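Local atomic coordinates of 2L protein (Yaba-like disease virus, PDB entry 3IT8), a protein that binds tumour necrosis factor as a poxvirus protein with an MHC class I-like fold, probably to blunt the inflammatory response of the host. Residues Pro57-Gly61 against Asn62-Phe66; Val110-Asn114 against Gly115-Arg119; Asp286-Ala290 against Gln291-Cys295. All coordinates share one frame; numbering follows the deposited sequence.

How the contacts relate
None of the three is wholly buried. Contacts 1 and 2 are partly buried and belong to the MHC-like part of the chain, their centres about 23 Å apart: contact 1 turns the chain into helix 61-82, whereas contact 2 joins two strands of the eight-stranded sheet. Contact 3 is a surface contact in the Ig-like part, on the opposite side of the chain's centre from both. Their chemistry follows their place. Contact 1 combines backbone bonds with a methyl on a tyrosine ring; contact 2 is built mainly from backbone hydrogen bonds; contact 3 is apolar and amide packing beside a strand whose own bonds run to another strand.

Contact 1: Pro57-Gly61 against Asn62-Phe66; sequences PHTPG and NDYNF
The CG2 methyl of Thr59 lies 3.4 Å from CE2 of Tyr64, and the same methyl is 3.7 Å from CZ of Tyr64. It comes obliquely onto the outer part of the ring. Next to it, the CB of Pro60 meets the amide of Asn65, with OD1 of Asn65 3.8 Å from CB of Pro60.

The backbone brings these side chains together. The carbonyl O of Gly61 accepts a hydrogen bond from Asn65 N at 2.9 Å, its donor tilted 16° from the carbonyl plane. A second bond with the same four-residue spacing, Tyr64 N to Pro60 O, is weak, at 3.4 Å. As modelled at 2.8 Å resolution, Asn62 to Asn65 all have positive phi, the left-handed sense, and the chain takes ordinary right-handed helical angles at Phe66.

The Thr59 side chain faces two ways: with CG2 anti to the backbone N (OG1 chi1 -63°), the methyl is given to the tyrosine, while OG1 bonds to Ser56 OG and to the hydroxyl of Tyr170. Tyr64 is fixed at its far end, its OH hydrogen-bonded to Asp23 and Thr31; the two bonds at OH and the packing round the ring probably limit its movement.

Around this shell, Tyr5 of strand 2-10 meets the Tyr64 ring edge-to-face and Phe21 of strand 18-25 packs against it with the planes at about 40°. Here the start of helix 61-82 rests on the sheet: Ile33 of strand 28-36 touches Tyr64 and Phe66, while Asn65 reaches Tyr154 of the other long helix, 148-174.

Contact 2: Val110-Asn114 against Gly115-Arg119; sequences VETAN and GPLAR
The peptide carbonyl of Val110 is a flat group with two donors at its oxygen: Leu117 N at 2.9 Å from Val110 O and Ala118 N at 3.1 Å from Val110 O both donate to it, and both lie in the carbonyl plane. The two carbonyls nearer the turn are used differently, for their donors stand above the plane. Thr112 N sits 52° out of the plane of the Gly115 carbonyl, and Gly115 N, 2.8 Å from Thr112 O, is displaced 66° from the plane of the Thr112 carbonyl.

Leu117 and Ala118 both face Val110, a classic beta bulge, and their two N-H groups share its carbonyl. The register shifts accordingly: Val110 pairs with Ala118 and Thr112 with Gly115 as hydrogen-bonded pairs, with Glu111 and Pro116 as the non-hydrogen-bonded pair between them. Val110 N to Ala118 O, 2.7 Å, is nearly straight at 169°. A type I turn from Thr112 to Gly115 reverses the chain, and Gly115, with positive phi, completes it.

Side chains add modest packing. CD2 of Leu117 is 4.2 Å from CG1 of Val110, and the same methyl is 4.1 Å from OG1 of Thr112, the leucine crossing the threonine obliquely. On the face shared by Glu111 and Pro116, Glu111 CB lies 3.9 Å from Pro116 CA. The glutamate then runs outward in extended form, its OE1 hydrogen-bonded to the hydroxyl of Tyr243, which also touches Pro116.

The link between strands 103-112 and 115-121 thus rests chiefly on main-chain polarity. Its charged side chains look elsewhere: Arg119 forms a salt bridge with Glu247, so that this hairpin of the MHC-like sheet is tied by ionic and hydroxyl contacts to residues in the Ig-like range.

Contact 3: Asp286-Ala290 against Gln291-Cys295; sequences DTLEA and QVYTC
Leu288 turns its CG into the space between its backbone N and carbonyl carbon (chi1 61°), and Gln291 stretches beyond CG (chi2 -160°); together these settings lay the leucine against the glutamine amide. The two side chains cross at about a right angle. Gln291 NE2 comes within 3.7 Å of Leu288 CB, and the same nitrogen is 4.1 Å from Leu288 CG. Further back along the glutamine, its CG is 4.0 Å from Leu288 CB, so the methylene chain as well as the amide shares in the contact.

A second, looser approach is made by Tyr293, whose OH lies 4.3 Å from CG of Leu288. Leucine, glutamine and tyrosine hydroxyl form one small patch on the outside of the protein. Leu288 meets both of its partners there through carbon atoms, by van der Waals contact.

What brings Leu288 there is the backbone: its phi is positive, 53°, and the chain bends at this residue before straightening into strand 291-293. Thr183 and Pro184 touch Leu288 from the loop just before strand 185-189. The ring of Tyr293 packs on Val186 and Val188 of strand 185-189 and on Val283. The strand itself is held by backbone bonds of Gln291 with Val283 and of Tyr293 with Cys281.

Cys281 also forms a disulfide with Cys202 of strand 198-207, which joins the two sheets, and Cys295, at the end of the stretch, is bonded to Cys299. Strand 291-293 is the outer member of a three-stranded sheet beside 279-284; the arrangement is that of the F-G loop and G strand of an immunoglobulin domain, as in the alpha3 domain of MHC class I.

Contact 1: Pro57-Gly61 against Asn62-Phe66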
loop_
_atom_site.group_PDB
_atom_site.type_symbol
_atom_site.label_atom_id
_atom_site.label_comp_id
_atom_site.label_asym_id
_atom_site.label_seq_id
_atom_site.Cartn_x
_atom_site.Cartn_y
_atom_site.Cartn_z
ATOM N N PRO D 57 -7.196 31.234 3.870
ATOM C CA PRO D 57 -8.243 30.621 3.048
ATOM C C PRO D 57 -9.360 29.940 3.825
ATOM O O PRO D 57 -10.473 29.826 3.329
ATOM C CB PRO D 57 -7.474 29.601 2.212
ATOM C CG PRO D 57 -6.151 30.237 2.063
ATOM C CD PRO D 57 -5.869 30.763 3.445
ATOM N N HIS D 58 -9.065 29.486 5.035
ATOM C CA HIS D 58 -10.053 28.772 5.819
ATOM C C HIS D 58 -10.780 29.585 6.861
ATOM O O HIS D 58 -11.528 29.037 7.665
ATOM C CB HIS D 58 -9.402 27.533 6.421
ATOM C CG HIS D 58 -8.937 26.559 5.385
ATOM N ND1 HIS D 58 -9.814 25.830 4.606
ATOM C CD2 HIS D 58 -7.695 26.243 4.948
ATOM C CE1 HIS D 58 -9.130 25.109 3.736
ATOM N NE2 HIS D 58 -7.842 25.342 3.921
ATOM N N THR D 59 -10.554 30.894 6.855
ATOM C CA THR D 59 -11.267 31.771 7.767
ATOM C C THR D 59 -12.512 32.069 6.944
ATOM O O THR D 59 -12.401 32.473 5.795
ATOM C CB THR D 59 -10.503 33.069 8.028
ATOM O OG1 THR D 59 -9.259 32.769 8.669
ATOM C CG2 THR D 59 -11.312 33.980 8.931
ATOM N N PRO D 60 -13.711 31.844 7.506
ATOM C CA PRO D 60 -14.991 32.084 6.820
ATOM C C PRO D 60 -15.103 33.430 6.088
ATOM O O PRO D 60 -14.658 34.470 6.597
ATOM C CB PRO D 60 -16.012 31.966 7.945
ATOM C CG PRO D 60 -15.365 31.006 8.901
ATOM C CD PRO D 60 -13.931 31.456 8.912
ATOM N N GLY D 61 -15.706 33.404 4.903
ATOM C CA GLY D 61 -15.878 34.617 4.120
ATOM C C GLY D 61 -17.110 35.394 4.542
ATOM O O GLY D 61 -17.813 34.976 5.461
ATOM N N ASN D 62 -17.382 36.517 3.880
ATOM C CA ASN D 62 -18.539 37.355 4.217
ATOM C C ASN D 62 -18.397 37.810 5.652
ATOM O O ASN D 62 -19.346 37.722 6.428
ATOM C CB ASN D 62 -19.844 36.576 4.110
ATOM C CG ASN D 62 -19.937 35.771 2.850
ATOM O OD1 ASN D 62 -19.008 35.747 2.049
ATOM N ND2 ASN D 62 -21.059 35.092 2.665
ATOM N N ASP D 63 -17.212 38.293 6.005
ATOM C CA ASP D 63 -16.959 38.734 7.360
ATOM C C ASP D 63 -17.490 37.673 8.300
ATOM O O ASP D 63 -18.415 37.928 9.074
ATOM C CB ASP D 63 -17.640 40.072 7.627
ATOM C CG ASP D 63 -17.176 41.146 6.679
ATOM O OD1 ASP D 63 -15.951 41.385 6.608
ATOM O OD2 ASP D 63 -18.033 41.747 5.999
ATOM N N TYR D 64 -16.918 36.473 8.190
ATOM C CA TYR D 64 -17.279 35.350 9.051
ATOM C C TYR D 64 -18.762 35.002 9.037
ATOM O O TYR D 64 -19.306 34.576 10.062
ATOM C CB TYR D 64 -16.856 35.638 10.499
ATOM C CG TYR D 64 -15.403 36.037 10.651
ATOM C CD1 TYR D 64 -14.937 37.255 10.160
ATOM C CD2 TYR D 64 -14.487 35.182 11.273
ATOM C CE1 TYR D 64 -13.608 37.617 10.277
ATOM C CE2 TYR D 64 -13.153 35.530 11.400
ATOM C CZ TYR D 64 -12.717 36.752 10.899
ATOM O OH TYR D 64 -11.390 37.110 11.032
ATOM N N ASN D 65 -19.405 35.162 7.880
ATOM C CA ASN D 65 -20.830 34.880 7.753
ATOM C C ASN D 65 -21.591 35.601 8.861
ATOM O O ASN D 65 -22.571 35.066 9.382
ATOM C CB ASN D 65 -21.086 33.382 7.872
ATOM C CG ASN D 65 -20.407 32.587 6.784
ATOM O OD1 ASN D 65 -19.683 31.643 7.064
ATOM N ND2 ASN D 65 -20.645 32.956 5.533
ATOM N N PHE D 66 -21.141 36.807 9.224
ATOM C CA PHE D 66 -21.783 37.567 10.294
ATOM C C PHE D 66 -23.265 37.873 10.088
ATOM O O PHE D 66 -24.081 37.611 10.970
ATOM C CB PHE D 66 -21.062 38.884 10.547
ATOM C CG PHE D 66 -21.612 39.636 11.705
ATOM C CD1 PHE D 66 -21.226 39.327 12.996
ATOM C CD2 PHE D 66 -22.567 40.616 11.517
ATOM C CE1 PHE D 66 -21.788 39.985 14.091
ATOM C CE2 PHE D 66 -23.138 41.282 12.607
ATOM C CZ PHE D 66 -22.746 40.965 13.894
#

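Contact 2: Val110-Asn114 against Gly115-Arg119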
loop_
_atom_site.group_PDB
_atom_site.type_symbol
_atom_site.label_atom_id
_atom_site.label_comp_id
_atom_site.label_asym_id
_atom_site.label_seq_id
_atom_site.Cartn_x
_atom_site.Cartn_y
_atom_site.Cartn_z
ATOM N N VAL D 110 -23.762 26.441 21.795
ATOM C CA VAL D 110 -24.559 27.631 21.982
ATOM C C VAL D 110 -24.814 27.802 23.460
ATOM O O VAL D 110 -25.292 26.880 24.101
ATOM C CB VAL D 110 -25.916 27.490 21.246
ATOM C CG1 VAL D 110 -26.870 28.607 21.657
ATOM C CG2 VAL D 110 -25.693 27.524 19.746
ATOM N N GLU D 111 -24.467 28.962 24.009
ATOM C CA GLU D 111 -24.740 29.226 25.414
ATOM C C GLU D 111 -25.653 30.445 25.550
ATOM O O GLU D 111 -25.771 31.266 24.641
ATOM C CB GLU D 111 -23.462 29.421 26.221
ATOM C CG GLU D 111 -22.549 30.470 25.696
ATOM C CD GLU D 111 -21.315 30.626 26.558
ATOM O OE1 GLU D 111 -20.783 29.588 27.029
ATOM O OE2 GLU D 111 -20.871 31.786 26.752
ATOM N N THR D 112 -26.302 30.530 26.703
ATOM C CA THR D 112 -27.248 31.585 27.024
ATOM C C THR D 112 -26.708 32.366 28.204
ATOM O O THR D 112 -25.755 31.938 28.842
ATOM C CB THR D 112 -28.611 30.934 27.360
ATOM O OG1 THR D 112 -29.467 31.019 26.218
ATOM C CG2 THR D 112 -29.263 31.567 28.552
ATOM N N ALA D 113 -27.286 33.525 28.487
ATOM C CA ALA D 113 -26.822 34.309 29.628
ATOM C C ALA D 113 -27.022 33.472 30.901
ATOM O O ALA D 113 -26.369 33.703 31.919
ATOM C CB ALA D 113 -27.607 35.617 29.721
ATOM N N ASN D 114 -27.920 32.486 30.820
ATOM C CA ASN D 114 -28.232 31.603 31.939
ATOM C C ASN D 114 -27.295 30.407 32.017
ATOM O O ASN D 114 -27.308 29.671 33.005
ATOM C CB ASN D 114 -29.669 31.101 31.838
ATOM C CG ASN D 114 -30.659 32.224 31.699
ATOM O OD1 ASN D 114 -30.643 33.184 32.477
ATOM N ND2 ASN D 114 -31.536 32.118 30.704
ATOM N N GLY D 115 -26.486 30.204 30.978
ATOM C CA GLY D 115 -25.551 29.089 30.972
ATOM C C GLY D 115 -25.577 28.260 29.704
ATOM O O GLY D 115 -26.419 28.485 28.843
ATOM N N PRO D 116 -24.669 27.281 29.565
ATOM C CA PRO D 116 -24.586 26.411 28.387
ATOM C C PRO D 116 -25.930 25.841 27.997
ATOM O O PRO D 116 -26.703 25.419 28.852
ATOM C CB PRO D 116 -23.601 25.333 28.816
ATOM C CG PRO D 116 -23.763 25.302 30.296
ATOM C CD PRO D 116 -23.809 26.764 30.638
ATOM N N LEU D 117 -26.194 25.824 26.695
ATOM C CA LEU D 117 -27.461 25.341 26.170
ATOM C C LEU D 117 -27.306 24.043 25.366
ATOM O O LEU D 117 -27.688 22.969 25.833
ATOM C CB LEU D 117 -28.085 26.439 25.309
ATOM C CG LEU D 117 -29.558 26.306 24.986
ATOM C CD1 LEU D 117 -30.329 26.154 26.282
ATOM C CD2 LEU D 117 -30.022 27.520 24.221
ATOM N N ALA D 118 -26.744 24.135 24.165
ATOM C CA ALA D 118 -26.562 22.957 23.315
ATOM C C ALA D 118 -25.217 22.915 22.621
ATOM O O ALA D 118 -24.675 23.937 22.207
ATOM C CB ALA D 118 -27.662 22.880 22.269
ATOM N N ARG D 119 -24.710 21.702 22.463
ATOM C CA ARG D 119 -23.413 21.435 21.839
ATOM C C ARG D 119 -23.621 20.732 20.499
ATOM O O ARG D 119 -24.428 19.815 20.394
ATOM C CB ARG D 119 -22.602 20.561 22.800
ATOM C CG ARG D 119 -21.365 19.928 22.242
ATOM C CD ARG D 119 -20.724 19.010 23.283
ATOM N NE ARG D 119 -20.143 19.740 24.401
ATOM C CZ ARG D 119 -20.656 19.774 25.625
ATOM N NH1 ARG D 119 -21.771 19.110 25.892
ATOM N NH2 ARG D 119 -20.052 20.474 26.579
#

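Contact 3: Asp286-Ala290 against Gln291-Cys295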
loop_
_atom_site.group_PDB
_atom_site.type_symbol
_atom_site.label_atom_id
_atom_site.label_comp_id
_atom_site.label_asym_id
_atom_site.label_seq_id
_atom_site.Cartn_x
_atom_site.Cartn_y
_atom_site.Cartn_z
ATOM N N ASP D 286 1.956 24.015 25.157
ATOM C CA ASP D 286 2.774 24.124 23.948
ATOM C C ASP D 286 4.243 23.838 24.228
ATOM O O ASP D 286 4.895 23.107 23.485
ATOM C CB ASP D 286 2.590 25.502 23.312
ATOM C CG ASP D 286 1.372 25.563 22.403
ATOM O OD1 ASP D 286 0.466 24.712 22.572
ATOM O OD2 ASP D 286 1.322 26.461 21.525
ATOM N N THR D 287 4.770 24.422 25.294
ATOM C CA THR D 287 6.145 24.155 25.689
ATOM C C THR D 287 5.945 22.838 26.428
ATOM O O THR D 287 4.909 22.660 27.054
ATOM C CB THR D 287 6.662 25.256 26.636
ATOM O OG1 THR D 287 5.908 25.259 27.853
ATOM C CG2 THR D 287 6.507 26.628 25.969
ATOM N N LEU D 288 6.894 21.915 26.362
ATOM C CA LEU D 288 6.720 20.595 27.003
ATOM C C LEU D 288 5.429 19.891 26.574
ATOM O O LEU D 288 4.475 19.853 27.332
ATOM C CB LEU D 288 6.769 20.685 28.554
ATOM C CG LEU D 288 5.933 21.400 29.659
ATOM C CD1 LEU D 288 6.171 22.880 29.587
ATOM C CD2 LEU D 288 4.457 21.083 29.602
ATOM N N GLU D 289 5.407 19.330 25.364
ATOM C CA GLU D 289 4.221 18.638 24.830
ATOM C C GLU D 289 3.312 18.009 25.898
ATOM O O GLU D 289 2.092 18.158 25.859
ATOM C CB GLU D 289 4.645 17.578 23.810
ATOM C CG GLU D 289 5.295 18.155 22.556
ATOM C CD GLU D 289 5.579 17.096 21.497
ATOM O OE1 GLU D 289 6.318 16.131 21.796
ATOM O OE2 GLU D 289 5.063 17.229 20.363
ATOM N N ALA D 290 3.907 17.312 26.855
ATOM C CA ALA D 290 3.138 16.705 27.935
ATOM C C ALA D 290 4.082 16.136 28.984
ATOM O O ALA D 290 4.736 15.118 28.750
ATOM C CB ALA D 290 2.240 15.615 27.399
ATOM N N GLN D 291 4.165 16.801 30.137
ATOM C CA GLN D 291 5.033 16.353 31.225
ATOM C C GLN D 291 4.273 15.855 32.447
ATOM O O GLN D 291 3.185 16.339 32.760
ATOM C CB GLN D 291 5.973 17.459 31.656
ATOM C CG GLN D 291 7.274 17.455 30.914
ATOM C CD GLN D 291 8.349 18.218 31.666
ATOM O OE1 GLN D 291 8.566 17.986 32.863
ATOM N NE2 GLN D 291 9.035 19.132 30.973
ATOM N N VAL D 292 4.858 14.876 33.137
ATOM C CA VAL D 292 4.232 14.310 34.324
ATOM C C VAL D 292 4.898 14.874 35.578
ATOM O O VAL D 292 6.114 15.090 35.608
ATOM C CB VAL D 292 4.342 12.782 34.323
ATOM C CG1 VAL D 292 3.366 12.198 35.321
ATOM C CG2 VAL D 292 4.068 12.241 32.932
ATOM N N TYR D 293 4.092 15.144 36.602
ATOM C CA TYR D 293 4.590 15.700 37.864
ATOM C C TYR D 293 3.975 14.970 39.050
ATOM O O TYR D 293 2.775 14.693 39.071
ATOM C CB TYR D 293 4.282 17.189 37.946
ATOM C CG TYR D 293 4.887 17.987 36.820
ATOM C CD1 TYR D 293 4.180 18.211 35.633
ATOM C CD2 TYR D 293 6.170 18.516 36.929
ATOM C CE1 TYR D 293 4.744 18.956 34.577
ATOM C CE2 TYR D 293 6.743 19.254 35.886
ATOM C CZ TYR D 293 6.023 19.473 34.717
ATOM O OH TYR D 293 6.571 20.225 33.710
ATOM N N THR D 294 4.794 14.688 40.058
ATOM C CA THR D 294 4.318 13.921 41.209
ATOM C C THR D 294 4.342 14.576 42.581
ATOM O O THR D 294 4.315 15.797 42.720
ATOM C CB THR D 294 5.124 12.613 41.334
ATOM O OG1 THR D 294 6.516 12.933 41.454
ATOM C CG2 THR D 294 4.923 11.730 40.117
ATOM N N CYS D 295 4.388 13.692 43.577
ATOM C CA CYS D 295 4.449 13.950 45.023
ATOM C C CYS D 295 3.321 14.668 45.751
ATOM O O CYS D 295 2.713 15.606 45.250
ATOM C CB CYS D 295 5.793 14.590 45.411
ATOM S SG CYS D 295 6.205 16.157 44.601
#